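Local structure of 3-Hydroxyacyl-CoA dehydrogenase (Ralstonia eutropha H16, 4PZC) at residues 2-7 against 25-30; 135-140 against 157-162; 152-157 against 181-186; 198-203 against 227-232. The protein probably catalyses the NAD-dependent oxidation of (S)-3-hydroxyacyl-CoA thioesters such as (S)-3-hydroxybutyryl-CoA to 3-oxoacyl-CoA, and the reverse reduction. All coordinates share one frame; numbering follows the deposited sequence.

Overall arrangement
Contacts 1, 2 and 3 all reach one mixed sheet in the NAD-binding domain. Contact 4 lies in the C-terminal helical domain, its centre about 40 Å from that of contact 1. Contacts 1 and 3 each pair two parallel strands of a beta-alpha-beta unit, so backbone bonds dominate them. Contact 2 is looser: a threonine hydroxyl ties the start of strand 136-141 to the turn before helix 161-173. Contacts 2 and 3 touch through a salt bridge from Asp161 to Arg155. Contact 4 is fully buried and wholly apolar, whereas the other three are partly buried. Contacts 3 and 4 both have residues that meet the second subunit.

Contact 1 of 4, residues 2-7 against 25-30; sequences SIRTVG and VGLNVV
Val6 N donates to Asn28 O over 2.7 Å, nearly along the C=O axis. Asn28 N gives a second bond to Arg4 O at 2.9 Å. The third, from Val30 N to Val6 O, is longer at 3.2 Å, and its donor stands 44° out of the carbonyl plane. Together they form a parallel ladder that pairs Thr5 with Asn28, Val6 with Val29 and Gly7 with Val30. A water lies between Gly26 O and Arg4 O and can donate to them, weakly to Arg4 O. The Arg4 guanidinium and the Asn28 amide have their planes 90° apart, and the amide group lies over one guanidinium face. Thr5 and Asn28 share one side of the sheet, with OG1 of Thr5 3.6 Å from CB of Asn28. Thr5 OG1 sits beside the backbone N (chi1 -53°), which leaves CG2 anti to it; Thr5 CG2 reaches Val30 CG2 at 4.2 Å. Leu27 CD2 packs beside Arg4 O at 3.8 Å. The two strands belong to a Rossmann beta-alpha-beta unit linked by helix 13-23. Val29 and Leu27 pack on that helix, while strand 85-88 borders strand 5-9 on its other edge.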
loop_
_atom_site.group_PDB
_atom_site.type_symbol
_atom_site.label_atom_id
_atom_site.label_comp_id
_atom_site.label_asym_id
_atom_site.label_seq_id
_atom_site.Cartn_x
_atom_site.Cartn_y
_atom_site.Cartn_z
ATOM N N SER A 2 -34.239 -4.892 19.304
ATOM C CA SER A 2 -33.414 -5.370 18.159
ATOM C C SER A 2 -33.339 -4.286 17.065
ATOM O O SER A 2 -33.836 -3.170 17.249
ATOM C CB SER A 2 -34.016 -6.679 17.614
ATOM O OG SER A 2 -33.011 -7.586 17.195
ATOM N N ILE A 3 -32.691 -4.613 15.946
ATOM C CA ILE A 3 -32.725 -3.782 14.734
ATOM C C ILE A 3 -33.151 -4.635 13.540
ATOM O O ILE A 3 -32.379 -5.470 13.079
ATOM C CB ILE A 3 -31.347 -3.162 14.390
ATOM C CG1 ILE A 3 -30.921 -2.133 15.437
ATOM C CG2 ILE A 3 -31.386 -2.489 13.020
ATOM C CD1 ILE A 3 -29.526 -1.588 15.216
ATOM N N ARG A 4 -34.372 -4.437 13.051
ATOM C CA ARG A 4 -34.808 -5.065 11.793
ATOM C C ARG A 4 -35.211 -4.044 10.701
ATOM O O ARG A 4 -35.432 -4.422 9.539
ATOM C CB ARG A 4 -35.926 -6.095 12.066
ATOM C CG ARG A 4 -35.414 -7.525 12.301
ATOM C CD ARG A 4 -36.493 -8.547 12.698
ATOM N NE ARG A 4 -37.867 -8.166 12.333
ATOM C CZ ARG A 4 -38.439 -8.332 11.136
ATOM N NH1 ARG A 4 -37.779 -8.880 10.120
ATOM N NH2 ARG A 4 -39.691 -7.937 10.950
ATOM N N THR A 5 -35.256 -2.760 11.060
ATOM C CA THR A 5 -35.615 -1.700 10.127
ATOM C C THR A 5 -34.639 -0.522 10.159
ATOM O O THR A 5 -34.563 0.190 11.161
ATOM C CB THR A 5 -37.012 -1.155 10.428
ATOM O OG1 THR A 5 -37.929 -2.245 10.480
ATOM C CG2 THR A 5 -37.454 -0.173 9.331
ATOM N N VAL A 6 -33.949 -0.307 9.032
ATOM C CA VAL A 6 -32.885 0.700 8.886
ATOM C C VAL A 6 -33.275 1.889 8.006
ATOM O O VAL A 6 -33.486 1.746 6.787
ATOM C CB VAL A 6 -31.625 0.074 8.255
ATOM C CG1 VAL A 6 -30.630 1.138 7.795
ATOM C CG2 VAL A 6 -30.976 -0.886 9.237
ATOM N N GLY A 7 -33.326 3.066 8.627
ATOM C CA GLY A 7 -33.434 4.323 7.894
ATOM C C GLY A 7 -32.200 4.598 7.038
ATOM O O GLY A 7 -31.072 4.285 7.435
ATOM N N VAL A 25 -29.732 -9.202 3.086
ATOM C CA VAL A 25 -29.645 -9.857 4.381
ATOM C C VAL A 25 -31.048 -9.985 4.991
ATOM O O VAL A 25 -31.209 -10.444 6.126
ATOM C CB VAL A 25 -28.703 -9.066 5.307
ATOM C CG1 VAL A 25 -28.642 -9.692 6.688
ATOM C CG2 VAL A 25 -27.308 -8.990 4.692
ATOM N N GLY A 26 -32.064 -9.592 4.225
ATOM C CA GLY A 26 -33.446 -9.604 4.690
ATOM C C GLY A 26 -33.760 -8.517 5.700
ATOM O O GLY A 26 -34.489 -8.754 6.661
ATOM N N LEU A 27 -33.231 -7.315 5.487
ATOM C CA LEU A 27 -33.472 -6.215 6.420
ATOM C C LEU A 27 -34.354 -5.129 5.815
ATOM O O LEU A 27 -34.224 -4.806 4.633
ATOM C CB LEU A 27 -32.151 -5.620 6.900
ATOM C CG LEU A 27 -31.422 -6.381 8.012
ATOM C CD1 LEU A 27 -30.175 -5.604 8.416
ATOM C CD2 LEU A 27 -32.329 -6.621 9.214
ATOM N N ASN A 28 -35.235 -4.567 6.646
ATOM C CA ASN A 28 -36.236 -3.604 6.189
ATOM C C ASN A 28 -35.617 -2.240 6.081
ATOM O O ASN A 28 -35.047 -1.750 7.052
ATOM C CB ASN A 28 -37.406 -3.540 7.161
ATOM C CG ASN A 28 -37.926 -4.910 7.522
ATOM O OD1 ASN A 28 -37.871 -5.318 8.689
ATOM N ND2 ASN A 28 -38.401 -5.653 6.510
ATOM N N VAL A 29 -35.725 -1.633 4.904
ATOM C CA VAL A 29 -35.069 -0.358 4.639
ATOM C C VAL A 29 -36.059 0.726 4.247
ATOM O O VAL A 29 -36.754 0.598 3.242
ATOM C CB VAL A 29 -34.046 -0.477 3.488
ATOM C CG1 VAL A 29 -33.390 0.872 3.216
ATOM C CG2 VAL A 29 -32.988 -1.517 3.804
ATOM N N VAL A 30 -36.107 1.794 5.035
ATOM C CA VAL A 30 -36.804 3.025 4.646
ATOM C C VAL A 30 -35.779 3.969 3.988
ATOM O O VAL A 30 -34.911 4.516 4.678
ATOM C CB VAL A 30 -37.463 3.708 5.876
ATOM C CG1 VAL A 30 -38.090 5.046 5.508
ATOM C CG2 VAL A 30 -38.509 2.802 6.505
HETATM O O HOH W 1 -35.543 -7.714 9.126
#

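Contact 2 of 4, residues 135-140 against 157-162; sequences RFIGMH and LQTSDT
Phe136 and Thr159 are the closest backbone pair, with CA atoms 5.6 Å apart, where the first residues of strand 136-141 pass the turn that leads into helix 161-173. One hydrogen bond joins the segments. Thr159 OG1 donates to Phe136 O over 2.6 Å, and the donor oxygen lies in the plane of the Phe136 carbonyl with a C=O...O angle of 153°. The hydroxyl is anti to the carbonyl carbon of its own residue (chi1 -55°). The same torsion leaves Thr159 CG2 anti to the backbone N, where it meets Ile137 CG1 at 3.7 Å. Thr159 CG2 also lies 4.1 Å from Ile137 CD1. Thr159 therefore serves the strand with both branches: the hydroxyl meets the backbone and the methyl meets an aliphatic chain.

Farther out, the Arg135 chain bends at chi2 and chi3 and brings its guanidinium to the start of the helix. Arg135 NH2 is 3.5 Å from Thr162 CB, and Thr162 CG2 lies in the guanidinium plane at its edge. Ser160 OG stands over one face, 4.0 Å from Arg135 NH2. Ser160 holds the N-cap position, and its hydroxyl is hydrogen-bonded to Thr163 and Asp134 O. Ile137 also packs on Val167 of the helix.

The same strand runs on to His140, predicted to be important for catalytic activity. The chemistry is mixed. One hydroxyl-to-carbonyl hydrogen bond ties the turn to the strand, while the arginine meets the helix start mainly through van der Waals contact.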
loop_
_atom_site.group_PDB
_atom_site.type_symbol
_atom_site.label_atom_id
_atom_site.label_comp_id
_atom_site.label_asym_id
_atom_site.label_seq_id
_atom_site.Cartn_x
_atom_site.Cartn_y
_atom_site.Cartn_z
ATOM N N ARG A 135 -26.132 8.369 21.119
ATOM C CA ARG A 135 -26.794 7.552 20.108
ATOM C C ARG A 135 -26.298 7.888 18.691
ATOM O O ARG A 135 -26.862 7.412 17.717
ATOM C CB ARG A 135 -28.317 7.729 20.214
ATOM C CG ARG A 135 -28.914 7.177 21.497
ATOM C CD ARG A 135 -29.163 5.686 21.351
ATOM N NE ARG A 135 -28.654 4.926 22.492
ATOM C CZ ARG A 135 -28.388 3.622 22.478
ATOM N NH1 ARG A 135 -28.587 2.888 21.382
ATOM N NH2 ARG A 135 -27.913 3.047 23.577
ATOM N N PHE A 136 -25.238 8.687 18.578
ATOM C CA PHE A 136 -24.695 9.043 17.277
ATOM C C PHE A 136 -23.369 8.348 17.043
ATOM O O PHE A 136 -22.508 8.348 17.920
ATOM C CB PHE A 136 -24.492 10.548 17.149
ATOM C CG PHE A 136 -24.083 10.967 15.772
ATOM C CD1 PHE A 136 -25.027 11.211 14.809
ATOM C CD2 PHE A 136 -22.752 11.067 15.428
ATOM C CE1 PHE A 136 -24.649 11.570 13.532
ATOM C CE2 PHE A 136 -22.365 11.423 14.153
ATOM C CZ PHE A 136 -23.315 11.674 13.203
ATOM N N ILE A 137 -23.200 7.792 15.850
ATOM C CA ILE A 137 -21.979 7.083 15.504
ATOM C C ILE A 137 -21.643 7.373 14.041
ATOM O O ILE A 137 -22.505 7.816 13.300
ATOM C CB ILE A 137 -22.162 5.576 15.715
ATOM C CG1 ILE A 137 -20.808 4.891 15.888
ATOM C CG2 ILE A 137 -22.922 4.961 14.546
ATOM C CD1 ILE A 137 -20.891 3.393 16.090
ATOM N N GLY A 138 -20.390 7.170 13.640
ATOM C CA GLY A 138 -19.953 7.390 12.254
ATOM C C GLY A 138 -19.711 6.077 11.544
ATOM O O GLY A 138 -19.291 5.104 12.162
ATOM N N MET A 139 -19.994 6.037 10.249
ATOM C CA MET A 139 -19.621 4.898 9.419
ATOM C C MET A 139 -18.962 5.370 8.132
ATOM O O MET A 139 -19.229 6.461 7.641
ATOM C CB MET A 139 -20.836 4.054 9.103
ATOM C CG MET A 139 -21.648 3.745 10.347
ATOM S SD MET A 139 -23.271 3.058 9.986
ATOM C CE MET A 139 -22.846 1.402 9.418
ATOM N N HIS A 140 -18.070 4.552 7.607
ATOM C CA HIS A 140 -17.453 4.822 6.333
ATOM C C HIS A 140 -17.524 3.509 5.584
ATOM O O HIS A 140 -16.768 2.578 5.874
ATOM C CB HIS A 140 -16.009 5.332 6.520
ATOM C CG HIS A 140 -15.277 5.611 5.237
ATOM N ND1 HIS A 140 -15.750 6.480 4.280
ATOM C CD2 HIS A 140 -14.094 5.151 4.766
ATOM C CE1 HIS A 140 -14.907 6.521 3.261
ATOM N NE2 HIS A 140 -13.890 5.727 3.535
ATOM N N LEU A 157 -16.328 11.105 20.300
ATOM C CA LEU A 157 -16.032 11.200 21.716
ATOM C C LEU A 157 -17.262 10.873 22.594
ATOM O O LEU A 157 -17.109 10.549 23.767
ATOM C CB LEU A 157 -15.547 12.632 21.979
ATOM C CG LEU A 157 -14.749 12.948 23.228
ATOM C CD1 LEU A 157 -13.520 12.056 23.296
ATOM C CD2 LEU A 157 -14.345 14.416 23.249
ATOM N N GLN A 158 -18.473 10.976 22.030
ATOM C CA GLN A 158 -19.729 10.800 22.780
ATOM C C GLN A 158 -20.379 9.454 22.585
ATOM O O GLN A 158 -21.096 8.988 23.459
ATOM C CB GLN A 158 -20.772 11.815 22.345
ATOM C CG GLN A 158 -20.325 13.250 22.390
ATOM C CD GLN A 158 -19.927 13.732 21.029
ATOM O OE1 GLN A 158 -19.254 13.009 20.282
ATOM N NE2 GLN A 158 -20.337 14.952 20.686
ATOM N N THR A 159 -20.186 8.854 21.418
ATOM C CA THR A 159 -20.826 7.590 21.106
ATOM C C THR A 159 -20.748 6.694 22.332
ATOM O O THR A 159 -19.712 6.632 22.946
ATOM C CB THR A 159 -20.122 6.929 19.919
ATOM O OG1 THR A 159 -20.110 7.841 18.825
ATOM C CG2 THR A 159 -20.825 5.649 19.493
ATOM N N SER A 160 -21.846 6.028 22.695
ATOM C CA SER A 160 -21.874 5.127 23.861
ATOM C C SER A 160 -21.345 3.782 23.485
ATOM O O SER A 160 -21.348 3.416 22.305
ATOM C CB SER A 160 -23.304 4.929 24.373
ATOM O OG SER A 160 -24.139 4.305 23.409
ATOM N N ASP A 161 -20.950 3.012 24.488
ATOM C CA ASP A 161 -20.563 1.616 24.242
ATOM C C ASP A 161 -21.710 0.830 23.603
ATOM O O ASP A 161 -21.512 0.005 22.697
ATOM C CB ASP A 161 -20.131 0.946 25.542
ATOM C CG ASP A 161 -18.825 1.487 26.055
ATOM O OD1 ASP A 161 -17.941 1.743 25.221
ATOM O OD2 ASP A 161 -18.683 1.661 27.283
ATOM N N THR A 162 -22.910 1.116 24.088
ATOM C CA THR A 162 -24.108 0.451 23.623
ATOM C C THR A 162 -24.398 0.733 22.144
ATOM O O THR A 162 -24.721 -0.207 21.390
ATOM C CB THR A 162 -25.325 0.893 24.460
ATOM O OG1 THR A 162 -24.936 1.090 25.834
ATOM C CG2 THR A 162 -26.450 -0.132 24.343
#

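Contact 3 of 4, residues 152-157 against 181-186; sequences ELIRGL and VKNSPG
Ile154 and Val181 pair side by side on one face of the sheet, with Ile154 CG1 4.3 Å from Val181 CB. Ile154 CG2 is anti to the backbone N and reaches past Val181 to Asn183 CA at 3.5 Å. Its CG1 sits beside the backbone N instead (chi1 -48°). Val181 CB also rests 3.7 Å from Leu153 O. Arg155 and Lys182 lie on the other face; the end of the Arg155 chain leads away from the partner strand. Arg155 is bent at chi3 and forms a salt bridge with Asp161. Lys182 NZ bonds to Gly207 O of the second subunit.

The backbones form a parallel ladder. Arg155 N donates to Val181 O at 2.9 Å, and Asn183 N continues the pairing to Arg155 O. The bond from Val181 N to Leu153 O is weak, with an angle of only 123° at the hydrogen. Strands 150-155 and 177-182 thus close a beta-alpha-beta unit through helix 161-173, at the outer edge of the sheet within this chain, where the backbone of Lys182 also bonds to the second subunit.

Asn183 CG is anti to its backbone N (chi1 -169°), and Asn183 CB packs 3.2 Å from Arg155 O. Its amide is held by Ser122 and by the backbone N of Ile123. Glu152 OE1 accepts from a water at 2.8 Å that also donates to Gly186 O. Glu152 OE2 takes bonds from the backbone N of Val188 and of Val189.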
loop_
_atom_site.group_PDB
_atom_site.type_symbol
_atom_site.label_atom_id
_atom_site.label_comp_id
_atom_site.label_asym_id
_atom_site.label_seq_id
_atom_site.Cartn_x
_atom_site.Cartn_y
_atom_site.Cartn_z
ATOM N N GLU A 152 -15.646 1.390 8.347
ATOM C CA GLU A 152 -14.997 1.979 9.471
ATOM C C GLU A 152 -16.118 2.437 10.367
ATOM O O GLU A 152 -17.034 3.108 9.916
ATOM C CB GLU A 152 -14.086 3.135 9.064
ATOM C CG GLU A 152 -13.028 2.740 8.044
ATOM C CD GLU A 152 -12.004 3.834 7.774
ATOM O OE1 GLU A 152 -12.335 4.899 7.193
ATOM O OE2 GLU A 152 -10.834 3.603 8.128
ATOM N N LEU A 153 -16.051 2.034 11.633
ATOM C CA LEU A 153 -17.017 2.429 12.639
ATOM C C LEU A 153 -16.303 3.451 13.440
ATOM O O LEU A 153 -15.276 3.161 14.024
ATOM C CB LEU A 153 -17.383 1.254 13.531
ATOM C CG LEU A 153 -18.009 0.047 12.828
ATOM C CD1 LEU A 153 -18.290 -1.060 13.848
ATOM C CD2 LEU A 153 -19.278 0.449 12.074
ATOM N N ILE A 154 -16.815 4.666 13.440
ATOM C CA ILE A 154 -16.065 5.755 13.991
ATOM C C ILE A 154 -16.805 6.371 15.164
ATOM O O ILE A 154 -17.909 6.918 15.034
ATOM C CB ILE A 154 -15.760 6.817 12.962
ATOM C CG1 ILE A 154 -15.198 6.176 11.693
ATOM C CG2 ILE A 154 -14.783 7.810 13.566
ATOM C CD1 ILE A 154 -16.094 6.264 10.465
ATOM N N ARG A 155 -16.187 6.262 16.325
ATOM C CA ARG A 155 -16.825 6.709 17.517
ATOM C C ARG A 155 -16.491 8.143 17.648
ATOM O O ARG A 155 -15.321 8.526 17.640
ATOM C CB ARG A 155 -16.322 5.926 18.714
ATOM C CG ARG A 155 -16.898 4.538 18.723
ATOM C CD ARG A 155 -16.480 3.708 19.923
ATOM N NE ARG A 155 -17.040 4.185 21.192
ATOM C CZ ARG A 155 -17.316 3.394 22.227
ATOM N NH1 ARG A 155 -17.132 2.073 22.143
ATOM N NH2 ARG A 155 -17.807 3.916 23.346
ATOM N N GLY A 156 -17.527 8.951 17.748
ATOM C CA GLY A 156 -17.364 10.260 18.321
ATOM C C GLY A 156 -16.895 10.052 19.752
ATOM O O GLY A 156 -17.036 8.980 20.347
ATOM N N LEU A 157 -16.328 11.105 20.300
ATOM C CA LEU A 157 -16.032 11.200 21.716
ATOM C C LEU A 157 -17.262 10.873 22.594
ATOM O O LEU A 157 -17.109 10.549 23.767
ATOM C CB LEU A 157 -15.547 12.632 21.979
ATOM C CG LEU A 157 -14.749 12.948 23.228
ATOM C CD1 LEU A 157 -13.520 12.056 23.296
ATOM C CD2 LEU A 157 -14.345 14.416 23.249
ATOM N N VAL A 181 -12.756 2.813 15.374
ATOM C CA VAL A 181 -11.797 3.877 15.176
ATOM C C VAL A 181 -12.245 5.034 16.022
ATOM O O VAL A 181 -13.386 5.452 15.908
ATOM C CB VAL A 181 -11.821 4.352 13.715
ATOM C CG1 VAL A 181 -10.924 5.561 13.500
ATOM C CG2 VAL A 181 -11.414 3.226 12.788
ATOM N N LYS A 182 -11.366 5.545 16.878
ATOM C CA LYS A 182 -11.668 6.792 17.534
ATOM C C LYS A 182 -11.640 7.861 16.453
ATOM O O LYS A 182 -10.695 7.952 15.718
ATOM C CB LYS A 182 -10.646 7.138 18.607
ATOM C CG LYS A 182 -10.564 6.158 19.753
ATOM C CD LYS A 182 -9.810 6.821 20.901
ATOM C CE LYS A 182 -9.685 5.913 22.125
ATOM N NZ LYS A 182 -8.564 4.919 22.058
ATOM N N ASN A 183 -12.680 8.666 16.374
ATOM C CA ASN A 183 -12.691 9.822 15.509
ATOM C C ASN A 183 -11.359 10.584 15.481
ATOM O O ASN A 183 -10.852 11.029 16.537
ATOM C CB ASN A 183 -13.796 10.780 15.932
ATOM C CG ASN A 183 -14.022 11.862 14.917
ATOM O OD1 ASN A 183 -14.277 11.575 13.740
ATOM N ND2 ASN A 183 -13.901 13.126 15.350
ATOM N N SER A 184 -10.832 10.736 14.255
ATOM C CA SER A 184 -9.547 11.382 13.977
ATOM C C SER A 184 -9.432 11.608 12.463
ATOM O O SER A 184 -9.950 10.817 11.653
ATOM C CB SER A 184 -8.379 10.507 14.455
ATOM O OG SER A 184 -7.094 10.951 14.014
ATOM N N PRO A 185 -8.731 12.675 12.064
ATOM C CA PRO A 185 -8.668 12.945 10.662
ATOM C C PRO A 185 -8.275 11.692 9.832
ATOM O O PRO A 185 -7.330 10.988 10.197
ATOM C CB PRO A 185 -7.613 14.035 10.610
ATOM C CG PRO A 185 -7.808 14.765 11.891
ATOM C CD PRO A 185 -7.929 13.641 12.831
ATOM N N GLY A 186 -9.035 11.405 8.759
ATOM C CA GLY A 186 -8.816 10.220 7.933
ATOM C C GLY A 186 -9.014 8.865 8.617
ATOM O O GLY A 186 -8.787 7.808 8.033
HETATM O O HOH W 2 -10.324 6.671 6.335
#

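Contact 4 of 4, residues 198-203 against 227-232; sequences NEAFCV and GPLALA
Leu229 is the main bump of this contact. Leu229 CD2 enters the angle between Ala200 and Phe201 and touches both, at 3.7 Å from Ala200 CB and 3.7 Å from Phe201 CE1. Leu229 CD2 sits over one face of the Phe201 ring in a CH-pi contact, 4.1 Å from the ring centroid and 25° off the ring normal. The methyl is displaced toward the rim, on the CD1 and CE1 side.

Phe201 is the bump from the other helix. Its CG is anti to the carbonyl carbon, and the ring extends toward helix 228-235. Ala232 CB meets the ring at its edge, in the ring plane, 3.7 Å from Phe201 CE1. The ring thus has Leu229 on a face and Ala232 at an edge, about one helical turn apart.

The third point of contact is small. Ala200 CB points at the other helix and meets Pro228 CG at 3.8 Å, where the first turn begins after the Gly227 N-cap. Ala200 and Pro228 have the closest CA atoms, 6.8 Å apart. The short helix axes stay 9.5 Å apart and cross at -113°.

Around this core, Met262 and Met265 of helix 260-268 also pack on Phe201, and Ile214 of helix 211-222 on Leu229. Glu199, on the same helix as Phe201, forms salt bridges with Lys255 and Arg191 of the second subunit. This steep, all-apolar helix crossing belongs to the helical core of the C-terminal domain of 3-hydroxyacyl-CoA dehydrogenases, where helix 189-205 also meets the partner subunit.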
loop_
_atom_site.group_PDB
_atom_site.type_symbol
_atom_site.label_atom_id
_atom_site.label_comp_id
_atom_site.label_asym_id
_atom_site.label_seq_id
_atom_site.Cartn_x
_atom_site.Cartn_y
_atom_site.Cartn_z
ATOM N N ASN A 198 0.182 10.617 -1.706
ATOM C CA ASN A 198 0.976 11.835 -1.665
ATOM C C ASN A 198 2.494 11.665 -1.836
ATOM O O ASN A 198 3.148 12.415 -2.606
ATOM C CB ASN A 198 0.776 12.540 -0.342
ATOM C CG ASN A 198 0.900 14.009 -0.490
ATOM O OD1 ASN A 198 1.568 14.674 0.289
ATOM N ND2 ASN A 198 0.227 14.543 -1.527
ATOM N N GLU A 199 3.078 10.707 -1.101
ATOM C CA GLU A 199 4.528 10.524 -1.216
ATOM C C GLU A 199 4.886 10.210 -2.646
ATOM O O GLU A 199 5.897 10.671 -3.126
ATOM C CB GLU A 199 5.074 9.432 -0.297
ATOM C CG GLU A 199 6.555 9.630 0.018
ATOM C CD GLU A 199 6.834 10.886 0.844
ATOM O OE1 GLU A 199 5.890 11.418 1.457
ATOM O OE2 GLU A 199 8.003 11.340 0.886
ATOM N N ALA A 200 4.059 9.407 -3.310
ATOM C CA ALA A 200 4.262 9.108 -4.712
ATOM C C ALA A 200 4.338 10.389 -5.508
ATOM O O ALA A 200 5.263 10.560 -6.294
ATOM C CB ALA A 200 3.164 8.228 -5.266
ATOM N N PHE A 201 3.394 11.306 -5.306
ATOM C CA PHE A 201 3.426 12.550 -6.082
ATOM C C PHE A 201 4.734 13.280 -5.809
ATOM O O PHE A 201 5.343 13.837 -6.745
ATOM C CB PHE A 201 2.198 13.438 -5.850
ATOM C CG PHE A 201 1.038 13.051 -6.689
ATOM C CD1 PHE A 201 0.281 11.928 -6.381
ATOM C CD2 PHE A 201 0.725 13.760 -7.828
ATOM C CE1 PHE A 201 -0.803 11.544 -7.174
ATOM C CE2 PHE A 201 -0.344 13.384 -8.641
ATOM C CZ PHE A 201 -1.113 12.285 -8.307
ATOM N N CYS A 202 5.195 13.251 -4.557
ATOM C CA CYS A 202 6.474 13.879 -4.238
ATOM C C CYS A 202 7.622 13.292 -5.041
ATOM O O CYS A 202 8.422 14.026 -5.626
ATOM C CB CYS A 202 6.782 13.775 -2.751
ATOM S SG CYS A 202 5.500 14.520 -1.718
ATOM N N VAL A 203 7.697 11.964 -5.066
ATOM C CA VAL A 203 8.751 11.261 -5.782
ATOM C C VAL A 203 8.702 11.683 -7.235
ATOM O O VAL A 203 9.713 12.076 -7.803
ATOM C CB VAL A 203 8.595 9.724 -5.658
ATOM C CG1 VAL A 203 9.410 9.010 -6.708
ATOM C CG2 VAL A 203 9.010 9.244 -4.276
ATOM N N GLY A 227 -1.004 0.588 -8.673
ATOM C CA GLY A 227 -0.065 1.589 -8.221
ATOM C C GLY A 227 -0.782 2.872 -7.855
ATOM O O GLY A 227 -1.818 3.192 -8.445
ATOM N N PRO A 228 -0.194 3.643 -6.915
ATOM C CA PRO A 228 -0.797 4.825 -6.295
ATOM C C PRO A 228 -1.089 5.946 -7.270
ATOM O O PRO A 228 -2.075 6.643 -7.086
ATOM C CB PRO A 228 0.265 5.276 -5.277
ATOM C CG PRO A 228 1.559 4.812 -5.851
ATOM C CD PRO A 228 1.232 3.510 -6.546
ATOM N N LEU A 229 -0.268 6.140 -8.295
ATOM C CA LEU A 229 -0.560 7.230 -9.234
ATOM C C LEU A 229 -1.826 6.915 -10.044
ATOM O O LEU A 229 -2.782 7.716 -10.087
ATOM C CB LEU A 229 0.633 7.514 -10.147
ATOM C CG LEU A 229 1.921 7.923 -9.418
ATOM C CD1 LEU A 229 3.031 8.173 -10.422
ATOM C CD2 LEU A 229 1.739 9.153 -8.531
ATOM N N ALA A 230 -1.835 5.727 -10.635
ATOM C CA ALA A 230 -3.046 5.173 -11.253
ATOM C C ALA A 230 -4.221 5.229 -10.269
ATOM O O ALA A 230 -5.344 5.633 -10.615
ATOM C CB ALA A 230 -2.807 3.718 -11.668
ATOM N N LEU A 231 -3.949 4.799 -9.040
ATOM C CA LEU A 231 -4.960 4.795 -8.003
ATOM C C LEU A 231 -5.518 6.187 -7.793
ATOM O O LEU A 231 -6.741 6.353 -7.634
ATOM C CB LEU A 231 -4.388 4.289 -6.684
ATOM C CG LEU A 231 -5.436 4.005 -5.611
ATOM C CD1 LEU A 231 -6.543 3.111 -6.162
ATOM C CD2 LEU A 231 -4.779 3.361 -4.395
ATOM N N ALA A 232 -4.620 7.176 -7.798
ATOM C CA ALA A 232 -5.014 8.546 -7.561
ATOM C C ALA A 232 -5.933 9.045 -8.679
ATOM O O ALA A 232 -6.882 9.796 -8.421
ATOM C CB ALA A 232 -3.799 9.421 -7.439
#